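Local coordinates for protein delta (Bacillus subtilis, PDB 3ZH9) that probably acts in the clamp-loader complex as the wrench that opens the ring-shaped beta sliding clamp for loading onto primed DNA, at residues His173-Val178 against Ser183-Glu188; Asn218-Ile223 against Ser256-Leu261; Lys276-Asn281 against Phe287-Ala292. All blocks are in the same frame, centred on the assembly; numbering follows the deposited sequence.

Contact 1: His173-Val178 against Ser183-Glu188; sequences HLVLLV and SSIFQE. With SO4 (sulfate ion), chain B.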
loop_
_atom_site.group_PDB
_atom_site.type_symbol
_atom_site.label_atom_id
_atom_site.label_comp_id
_atom_site.label_asym_id
_atom_site.label_seq_id
_atom_site.Cartn_x
_atom_site.Cartn_y
_atom_site.Cartn_z
ATOM N N HIS A 173 -6.710 16.518 -4.891
ATOM C CA HIS A 173 -5.481 16.936 -5.549
ATOM C C HIS A 173 -4.261 16.251 -4.935
ATOM O O HIS A 173 -3.342 15.834 -5.638
ATOM C CB HIS A 173 -5.311 18.444 -5.493
ATOM C CG HIS A 173 -4.278 18.947 -6.449
ATOM N ND1 HIS A 173 -3.127 19.580 -6.038
ATOM C CD2 HIS A 173 -4.205 18.862 -7.798
ATOM C CE1 HIS A 173 -2.394 19.889 -7.099
ATOM N NE2 HIS A 173 -3.029 19.466 -8.176
ATOM N N LEU A 174 -4.270 16.118 -3.617
ATOM C CA LEU A 174 -3.194 15.441 -2.912
ATOM C C LEU A 174 -3.079 14.000 -3.398
ATOM O O LEU A 174 -1.997 13.520 -3.727
ATOM C CB LEU A 174 -3.447 15.476 -1.394
ATOM C CG LEU A 174 -2.439 14.617 -0.611
ATOM C CD1 LEU A 174 -1.024 15.018 -0.981
ATOM C CD2 LEU A 174 -2.651 14.780 0.870
ATOM N N VAL A 175 -4.213 13.317 -3.436
ATOM C CA VAL A 175 -4.266 11.938 -3.902
ATOM C C VAL A 175 -3.746 11.795 -5.340
ATOM O O VAL A 175 -3.027 10.857 -5.664
ATOM C CB VAL A 175 -5.707 11.388 -3.770
ATOM C CG1 VAL A 175 -5.895 10.061 -4.554
ATOM C CG2 VAL A 175 -6.057 11.225 -2.307
ATOM N N LEU A 176 -4.098 12.738 -6.199
ATOM C CA LEU A 176 -3.566 12.771 -7.561
ATOM C C LEU A 176 -2.031 12.885 -7.582
ATOM O O LEU A 176 -1.351 12.188 -8.339
ATOM C CB LEU A 176 -4.163 13.966 -8.318
ATOM C CG LEU A 176 -3.550 14.292 -9.688
ATOM C CD1 LEU A 176 -4.114 13.369 -10.748
ATOM C CD2 LEU A 176 -3.808 15.740 -10.077
ATOM N N LEU A 177 -1.501 13.788 -6.760
ATOM C CA LEU A 177 -0.084 14.124 -6.782
ATOM C C LEU A 177 0.787 12.942 -6.380
ATOM O O LEU A 177 1.889 12.771 -6.888
ATOM C CB LEU A 177 0.206 15.311 -5.851
ATOM C CG LEU A 177 -0.234 16.701 -6.323
ATOM C CD1 LEU A 177 -0.084 17.709 -5.187
ATOM C CD2 LEU A 177 0.541 17.148 -7.556
ATOM N N VAL A 178 0.300 12.130 -5.451
ATOM C CA VAL A 178 1.126 11.044 -4.958
ATOM C C VAL A 178 0.680 9.726 -5.561
ATOM O O VAL A 178 1.084 8.652 -5.100
ATOM C CB VAL A 178 1.153 10.984 -3.414
ATOM C CG1 VAL A 178 1.696 12.316 -2.862
ATOM C CG2 VAL A 178 -0.227 10.667 -2.855
ATOM N N SER A 183 0.702 5.354 1.910
ATOM C CA SER A 183 1.893 5.712 2.673
ATOM C C SER A 183 2.349 7.149 2.359
ATOM O O SER A 183 2.811 7.875 3.239
ATOM C CB SER A 183 3.024 4.723 2.377
ATOM O OG SER A 183 3.495 4.880 1.047
ATOM N N SER A 184 2.205 7.545 1.099
ATOM C CA SER A 184 2.552 8.890 0.659
ATOM C C SER A 184 1.524 9.903 1.138
ATOM O O SER A 184 1.876 11.002 1.565
ATOM C CB SER A 184 2.672 8.942 -0.863
ATOM O OG SER A 184 3.617 7.992 -1.311
ATOM N N ILE A 185 0.251 9.534 1.077
ATOM C CA ILE A 185 -0.791 10.407 1.595
ATOM C C ILE A 185 -0.589 10.649 3.097
ATOM O O ILE A 185 -0.728 11.767 3.570
ATOM C CB ILE A 185 -2.196 9.826 1.345
ATOM C CG1 ILE A 185 -2.519 9.819 -0.146
ATOM C CG2 ILE A 185 -3.247 10.638 2.079
ATOM C CD1 ILE A 185 -3.554 8.773 -0.531
ATOM N N PHE A 186 -0.249 9.593 3.836
ATOM C CA PHE A 186 -0.062 9.706 5.270
ATOM C C PHE A 186 1.100 10.652 5.546
ATOM O O PHE A 186 1.006 11.589 6.330
ATOM C CB PHE A 186 0.209 8.321 5.895
ATOM C CG PHE A 186 0.420 8.371 7.378
ATOM C CD1 PHE A 186 1.653 8.721 7.906
ATOM C CD2 PHE A 186 -0.623 8.085 8.249
ATOM C CE1 PHE A 186 1.850 8.770 9.299
ATOM C CE2 PHE A 186 -0.445 8.140 9.632
ATOM C CZ PHE A 186 0.794 8.483 10.162
ATOM N N GLN A 187 2.205 10.397 4.877
ATOM C CA GLN A 187 3.362 11.254 4.987
ATOM C C GLN A 187 3.063 12.732 4.659
ATOM O O GLN A 187 3.436 13.630 5.417
ATOM C CB GLN A 187 4.478 10.704 4.107
ATOM C CG GLN A 187 5.685 11.619 3.997
ATOM C CD GLN A 187 6.794 11.020 3.149
ATOM O OE1 GLN A 187 6.776 9.826 2.831
ATOM N NE2 GLN A 187 7.764 11.847 2.777
ATOM N N GLU A 188 2.398 12.988 3.540
ATOM C CA GLU A 188 2.154 14.364 3.114
ATOM C C GLU A 188 1.130 15.056 4.017
ATOM O O GLU A 188 1.248 16.250 4.289
ATOM C CB GLU A 188 1.704 14.424 1.644
ATOM C CG GLU A 188 2.713 13.868 0.650
ATOM C CD GLU A 188 4.090 14.564 0.706
ATOM O OE1 GLU A 188 4.185 15.717 1.170
ATOM O OE2 GLU A 188 5.084 13.946 0.277
HETATM S S SO4 B . 1.713 2.050 -0.384
HETATM O O1 SO4 B . 0.679 2.521 0.537
HETATM O O2 SO4 B . 1.157 2.010 -1.739
HETATM O O3 SO4 B . 2.142 0.712 0.033
HETATM O O4 SO4 B . 2.872 2.942 -0.387
HETATM O O HOH W 1 3.915 8.551 -4.237
#
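Val-178 is the principal bump of this contact, and the hollow it enters is built from Ser-184, Ile-185 and Glu-188, three residues brought together by one turn of the opposing helix. Its CB meets Ser-184 CB at 3.6 Å, while its CG2 lies 3.6 Å from Ile-185 CG1; CG1 completes the fit against Glu-188 CG at 4.0 Å. Leu-174, one helical turn earlier, forms a second bump. Its CD1 branch rests on Glu-188 CB at 3.8 Å and CD2 looks more loosely to the CG2 branch of Ile-185. Ile-185 answers in the reverse direction: with CG1 beside its backbone N and CD1 extended (chi2 155°), its tip reaches Val-175 CG2 at 3.9 Å, and Thr-151 and Thr-155 of helix 148-160 pack on both of these side chains. The example illustrates how consecutive helices pack in a small, mainly helical domain, here probably the lid that follows the nucleotide-binding fold in AAA+ proteins. The two segments run 125° apart in direction, so the chain turns back obliquely just after Val-178, the first residue to leave helical geometry. Polar atoms keep to the margins. A water donates to Val-178 O and also bonds Ser-184 OG, bridging the segments, whereas the bend of Glu-188 at chi2 (-58°) accompanies a salt bridge from OE1 to Lys-191. Near the start of helix 182-195, Ser-183 N donates to O1 of a sulfate at 3.1 Å, an anion also bound by His-181 ND1.

Contact 2: Asn218-Ile223 against Ser256-Leu261; sequences NIFELI and SNQFRL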
loop_
_atom_site.group_PDB
_atom_site.type_symbol
_atom_site.label_atom_id
_atom_site.label_comp_id
_atom_site.label_asym_id
_atom_site.label_seq_id
_atom_site.Cartn_x
_atom_site.Cartn_y
_atom_site.Cartn_z
ATOM N N ASN A 218 4.449 11.682 -12.493
ATOM C CA ASN A 218 4.975 12.379 -13.667
ATOM C C ASN A 218 5.089 11.439 -14.869
ATOM O O ASN A 218 4.670 11.788 -15.978
ATOM C CB ASN A 218 6.313 13.052 -13.360
ATOM C CG ASN A 218 6.140 14.456 -12.784
ATOM O OD1 ASN A 218 5.331 15.244 -13.274
ATOM N ND2 ASN A 218 6.876 14.760 -11.731
ATOM N N ILE A 219 5.636 10.245 -14.640
ATOM C CA ILE A 219 5.719 9.217 -15.689
ATOM C C ILE A 219 4.334 8.905 -16.249
ATOM O O ILE A 219 4.136 8.879 -17.465
ATOM C CB ILE A 219 6.358 7.902 -15.171
ATOM C CG1 ILE A 219 7.800 8.132 -14.714
ATOM C CG2 ILE A 219 6.266 6.790 -16.228
ATOM C CD1 ILE A 219 8.576 9.085 -15.586
ATOM N N PHE A 220 3.367 8.672 -15.363
ATOM C CA PHE A 220 2.001 8.431 -15.817
ATOM C C PHE A 220 1.539 9.548 -16.753
ATOM O O PHE A 220 1.021 9.299 -17.848
ATOM C CB PHE A 220 1.027 8.305 -14.632
ATOM C CG PHE A 220 -0.412 8.150 -15.054
ATOM C CD1 PHE A 220 -0.881 6.934 -15.532
ATOM C CD2 PHE A 220 -1.287 9.221 -14.996
ATOM C CE1 PHE A 220 -2.201 6.788 -15.935
ATOM C CE2 PHE A 220 -2.601 9.082 -15.398
ATOM C CZ PHE A 220 -3.058 7.861 -15.873
ATOM N N GLU A 221 1.732 10.781 -16.317
ATOM C CA GLU A 221 1.245 11.943 -17.065
ATOM C C GLU A 221 1.983 12.100 -18.377
ATOM O O GLU A 221 1.391 12.460 -19.404
ATOM C CB GLU A 221 1.389 13.225 -16.236
ATOM C CG GLU A 221 0.329 13.389 -15.153
ATOM C CD GLU A 221 -1.091 13.423 -15.713
ATOM O OE1 GLU A 221 -1.256 13.626 -16.939
ATOM O OE2 GLU A 221 -2.044 13.242 -14.920
ATOM N N LEU A 222 3.284 11.842 -18.343
ATOM C CA LEU A 222 4.078 11.917 -19.554
ATOM C C LEU A 222 3.475 10.990 -20.599
ATOM O O LEU A 222 3.433 11.318 -21.777
ATOM C CB LEU A 222 5.511 11.496 -19.262
ATOM C CG LEU A 222 6.410 11.282 -20.478
ATOM C CD1 LEU A 222 6.473 12.549 -21.310
ATOM C CD2 LEU A 222 7.798 10.859 -20.007
ATOM N N ILE A 223 2.999 9.828 -20.165
ATOM C CA ILE A 223 2.454 8.859 -21.104
ATOM C C ILE A 223 1.088 9.304 -21.603
ATOM O O ILE A 223 0.758 9.107 -22.779
ATOM C CB ILE A 223 2.415 7.427 -20.516
ATOM C CG1 ILE A 223 3.832 6.869 -20.412
ATOM C CG2 ILE A 223 1.578 6.501 -21.394
ATOM C CD1 ILE A 223 3.962 5.701 -19.440
ATOM N N SER A 256 9.232 1.946 -18.613
ATOM C CA SER A 256 9.147 0.520 -18.903
ATOM C C SER A 256 8.155 -0.203 -17.978
ATOM O O SER A 256 7.317 -0.967 -18.445
ATOM C CB SER A 256 10.546 -0.118 -18.826
ATOM O OG SER A 256 10.491 -1.494 -19.160
ATOM N N ASN A 257 8.250 0.029 -16.671
ATOM C CA ASN A 257 7.328 -0.599 -15.726
ATOM C C ASN A 257 5.852 -0.264 -16.031
ATOM O O ASN A 257 4.958 -1.090 -15.841
ATOM C CB ASN A 257 7.639 -0.166 -14.279
ATOM C CG ASN A 257 9.037 -0.575 -13.817
ATOM O OD1 ASN A 257 9.614 -1.556 -14.293
ATOM N ND2 ASN A 257 9.584 0.184 -12.870
ATOM N N GLN A 258 5.592 0.966 -16.451
ATOM C CA GLN A 258 4.224 1.370 -16.732
ATOM C C GLN A 258 3.716 0.726 -18.015
ATOM O O GLN A 258 2.562 0.293 -18.084
ATOM C CB GLN A 258 4.082 2.890 -16.790
ATOM C CG GLN A 258 2.646 3.389 -17.066
ATOM C CD GLN A 258 1.631 3.044 -15.969
ATOM O OE1 GLN A 258 1.983 2.514 -14.912
ATOM N NE2 GLN A 258 0.360 3.352 -16.226
ATOM N N PHE A 259 4.572 0.650 -19.025
ATOM C CA PHE A 259 4.154 0.050 -20.290
ATOM C C PHE A 259 3.920 -1.439 -20.141
ATOM O O PHE A 259 2.978 -1.970 -20.700
ATOM C CB PHE A 259 5.133 0.368 -21.422
ATOM C CG PHE A 259 4.816 1.656 -22.123
ATOM C CD1 PHE A 259 3.645 1.785 -22.858
ATOM C CD2 PHE A 259 5.659 2.741 -22.029
ATOM C CE1 PHE A 259 3.322 2.986 -23.494
ATOM C CE2 PHE A 259 5.351 3.945 -22.678
ATOM C CZ PHE A 259 4.172 4.063 -23.403
ATOM N N ARG A 260 4.762 -2.111 -19.360
ATOM C CA ARG A 260 4.510 -3.513 -19.040
ATOM C C ARG A 260 3.183 -3.678 -18.312
ATOM O O ARG A 260 2.421 -4.586 -18.614
ATOM C CB ARG A 260 5.665 -4.122 -18.233
ATOM C CG ARG A 260 6.910 -4.415 -19.106
ATOM C CD ARG A 260 7.931 -5.299 -18.388
ATOM N NE ARG A 260 8.391 -4.666 -17.162
ATOM C CZ ARG A 260 9.565 -4.063 -17.037
ATOM N NH1 ARG A 260 10.411 -4.042 -18.062
ATOM N NH2 ARG A 260 9.896 -3.500 -15.887
ATOM N N LEU A 261 2.908 -2.795 -17.355
ATOM C CA LEU A 261 1.631 -2.817 -16.650
ATOM C C LEU A 261 0.435 -2.617 -17.580
ATOM O O LEU A 261 -0.592 -3.282 -17.431
ATOM C CB LEU A 261 1.605 -1.740 -15.575
ATOM C CG LEU A 261 0.340 -1.703 -14.720
ATOM C CD1 LEU A 261 0.044 -3.043 -14.056
ATOM C CD2 LEU A 261 0.453 -0.573 -13.686
#
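The CA atoms of Phe-220 and Gln-258 stand 7.5 Å apart where the two helical segments come nearest in register; the axes approach to 10.4 Å and diverge by 63° in direction, and side chains fill the interval. Gln-258 does most of the spanning. Its CG lies anti to the backbone N, and a bend at the next bond (chi2 64°) brings NE2 to the edge of the Phe-220 ring, in the ring plane and 3.9 Å from CD1, with amide and ring planes almost perpendicular. The aliphatic part of the same side chain is used separately: Ile-223 CD1 presses on Gln-258 CG at 3.6 Å. Ile-223 also meets Phe-259, which comes from the opposite direction, its CE2 being 3.9 Å from Ile-223 CD1. A buried amide thus offers methylenes to an isoleucine, while its NE2, besides meeting the Phe-220 edge, donates to Gln-295 OE1 of helix 286-296. That helix also packs on Phe-220 through Leu-291. Within the helical C-terminal domain, Phe-259 also packs on Leu-304, Ile-307 and Leu-311 of helix 301-319, while Ile-219 and Leu-222 turn to helix 231-243.

Contact 3: Lys276-Asn281 against Phe287-Ala292; sequences KQIASN and FRVKLA. With SO4 (sulfate ion), chain E.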
loop_
_atom_site.group_PDB
_atom_site.type_symbol
_atom_site.label_atom_id
_atom_site.label_comp_id
_atom_site.label_asym_id
_atom_site.label_seq_id
_atom_site.Cartn_x
_atom_site.Cartn_y
_atom_site.Cartn_z
ATOM N N LYS A 276 -10.519 -5.233 -10.041
ATOM C CA LYS A 276 -10.370 -6.013 -8.810
ATOM C C LYS A 276 -9.478 -7.261 -8.951
ATOM O O LYS A 276 -8.491 -7.430 -8.213
ATOM C CB LYS A 276 -11.759 -6.407 -8.280
ATOM C CG LYS A 276 -12.772 -6.785 -9.382
ATOM C CD LYS A 276 -13.345 -5.555 -10.089
ATOM C CE LYS A 276 -14.343 -5.936 -11.172
ATOM N NZ LYS A 276 -14.823 -4.709 -11.888
ATOM N N GLN A 277 -9.839 -8.125 -9.897
ATOM C CA GLN A 277 -9.131 -9.378 -10.114
ATOM C C GLN A 277 -7.744 -9.158 -10.726
ATOM O O GLN A 277 -6.813 -9.932 -10.486
ATOM C CB GLN A 277 -9.975 -10.277 -11.011
ATOM C CG GLN A 277 -11.469 -10.006 -10.861
ATOM C CD GLN A 277 -12.319 -10.939 -11.694
ATOM O OE1 GLN A 277 -12.090 -12.150 -11.723
ATOM N NE2 GLN A 277 -13.313 -10.379 -12.378
ATOM N N ILE A 278 -7.611 -8.097 -11.511
ATOM C CA ILE A 278 -6.346 -7.813 -12.170
ATOM C C ILE A 278 -5.329 -7.368 -11.127
ATOM O O ILE A 278 -4.176 -7.816 -11.136
ATOM C CB ILE A 278 -6.510 -6.771 -13.310
ATOM C CG1 ILE A 278 -7.387 -7.352 -14.426
ATOM C CG2 ILE A 278 -5.137 -6.367 -13.879
ATOM C CD1 ILE A 278 -7.826 -6.333 -15.506
ATOM N N ALA A 279 -5.758 -6.503 -10.214
ATOM C CA ALA A 279 -4.864 -6.030 -9.167
ATOM C C ALA A 279 -4.336 -7.215 -8.363
ATOM O O ALA A 279 -3.143 -7.294 -8.063
ATOM C CB ALA A 279 -5.571 -5.031 -8.245
ATOM N N SER A 280 -5.214 -8.142 -8.010
ATOM C CA SER A 280 -4.766 -9.247 -7.165
ATOM C C SER A 280 -3.925 -10.247 -7.959
ATOM O O SER A 280 -2.988 -10.829 -7.422
ATOM C CB SER A 280 -5.926 -9.923 -6.412
ATOM O OG SER A 280 -6.918 -10.402 -7.296
ATOM N N ASN A 281 -4.244 -10.425 -9.240
ATOM C CA ASN A 281 -3.416 -11.254 -10.115
ATOM C C ASN A 281 -2.021 -10.649 -10.300
ATOM O O ASN A 281 -1.014 -11.355 -10.241
ATOM C CB ASN A 281 -4.101 -11.476 -11.466
ATOM C CG ASN A 281 -3.288 -12.368 -12.399
ATOM O OD1 ASN A 281 -2.256 -11.957 -12.930
ATOM N ND2 ASN A 281 -3.763 -13.593 -12.613
ATOM N N PHE A 287 -5.800 1.048 -7.430
ATOM C CA PHE A 287 -5.765 2.453 -7.835
ATOM C C PHE A 287 -4.912 2.621 -9.088
ATOM O O PHE A 287 -5.296 3.320 -10.043
ATOM C CB PHE A 287 -5.201 3.320 -6.703
ATOM C CG PHE A 287 -5.203 4.790 -7.011
ATOM C CD1 PHE A 287 -4.262 5.335 -7.862
ATOM C CD2 PHE A 287 -6.149 5.631 -6.435
ATOM C CE1 PHE A 287 -4.264 6.692 -8.149
ATOM C CE2 PHE A 287 -6.156 6.979 -6.713
ATOM C CZ PHE A 287 -5.213 7.513 -7.572
ATOM N N ARG A 288 -3.745 1.981 -9.073
ATOM C CA ARG A 288 -2.807 2.058 -10.188
ATOM C C ARG A 288 -3.254 1.158 -11.370
ATOM O O ARG A 288 -3.020 1.474 -12.550
ATOM C CB ARG A 288 -1.387 1.724 -9.697
ATOM C CG ARG A 288 -0.326 1.771 -10.782
ATOM C CD ARG A 288 1.056 2.196 -10.271
ATOM N NE ARG A 288 2.017 2.211 -11.374
ATOM C CZ ARG A 288 2.946 1.280 -11.570
ATOM N NH1 ARG A 288 3.059 0.268 -10.712
ATOM N NH2 ARG A 288 3.768 1.366 -12.622
ATOM N N VAL A 289 -3.926 0.054 -11.056
ATOM C CA VAL A 289 -4.469 -0.797 -12.112
ATOM C C VAL A 289 -5.561 -0.049 -12.900
ATOM O O VAL A 289 -5.619 -0.126 -14.128
ATOM C CB VAL A 289 -5.020 -2.119 -11.561
ATOM C CG1 VAL A 289 -5.864 -2.830 -12.612
ATOM C CG2 VAL A 289 -3.872 -3.015 -11.052
ATOM N N LYS A 290 -6.410 0.691 -12.192
ATOM C CA LYS A 290 -7.455 1.479 -12.850
ATOM C C LYS A 290 -6.873 2.447 -13.880
ATOM O O LYS A 290 -7.383 2.556 -15.002
ATOM C CB LYS A 290 -8.308 2.236 -11.826
ATOM C CG LYS A 290 -9.471 2.981 -12.447
ATOM C CD LYS A 290 -10.249 2.064 -13.386
ATOM C CE LYS A 290 -11.162 2.856 -14.311
ATOM N N LEU A 291 -5.798 3.137 -13.505
ATOM C CA LEU A 291 -5.172 4.087 -14.412
ATOM C C LEU A 291 -4.553 3.374 -15.619
ATOM O O LEU A 291 -4.625 3.871 -16.737
ATOM C CB LEU A 291 -4.109 4.936 -13.695
ATOM C CG LEU A 291 -4.500 5.760 -12.455
ATOM C CD1 LEU A 291 -3.267 6.504 -11.929
ATOM C CD2 LEU A 291 -5.641 6.731 -12.736
ATOM N N ALA A 292 -3.938 2.216 -15.386
ATOM C CA ALA A 292 -3.334 1.458 -16.475
ATOM C C ALA A 292 -4.432 0.962 -17.403
ATOM O O ALA A 292 -4.228 0.898 -18.596
ATOM C CB ALA A 292 -2.488 0.266 -15.943
HETATM S S SO4 E . 1.606 -0.527 -6.693
HETATM O O1 SO4 E . 1.464 -1.978 -6.641
HETATM O O2 SO4 E . 2.760 -0.179 -7.521
HETATM O O3 SO4 E . 1.799 -0.011 -5.341
HETATM O O4 SO4 E . 0.396 0.059 -7.263
#
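Val-289 forks over Ile-278 and Ala-279, and these three buried residues make the whole of the tight part of the contact. Because CG1 is anti to the backbone N (chi1 167°), the two methyls divide the work: CG1 lies 3.8 Å from Ile-278 CG2, whereas CG2 drops onto the backbone of the neighbouring residue, 3.7 Å from Ala-279 CA. The small alanine is consistent with so close an approach, 6.0 Å between the CA atoms of Ala-279 and Val-289. Phe-268 and Tyr-273 add to the apolar surroundings of Ile-278. The outer side of helix 275-282 is different in character. Lys-276 and Gln-277 are exposed, and Ser-280 OG turns back on its own helix to reach Gln-277 O at 3.2 Å, from above the carbonyl plane and on the same face as Asn-281 N. On the other segment the polar side belongs to Arg-288, whose chain, bent at chi2 (149°), runs alongside a sulfate: CB is 3.4 Å from O4, and NH1 gives O2 a weak bond of 3.2 Å, bent to 134°. NH2 makes a further weak bond to Gln-258 OE1. A methionine in place of Arg-288 would probably leave both the sulfate and Gln-258 OE1 without this donor, and the amide less firmly held. His-285 N, just before helix 286-296, also donates to the sulfate, and a helix N-terminus is a common place for an anion; the pair of short helices is a helix-loop-helix unit of the all-helical C-terminal domain.

The three contacts follow one another along the chain, yet they meet in space through helix 286-296. Contact 1 reaches contact 3 where Val-175 CG1 touches Phe-287 CE2 at 3.8 Å, although their centres lie 19 Å apart. Contacts 2 and 3 are closer, 14 Å between centres, and join more extensively: Phe-220 CE1 packs on Leu-291 CB at 3.5 Å and Leu-261 CG on Ala-292 CB at 3.7 Å. Contacts 1 and 2 do not touch, their nearest atoms being about 5 Å apart. Of the two sulfates, probably from the crystallisation liquor, that of chain B is held by Ser-183 of contact 1 and that of chain E, more weakly, by Arg-288 of contact 3.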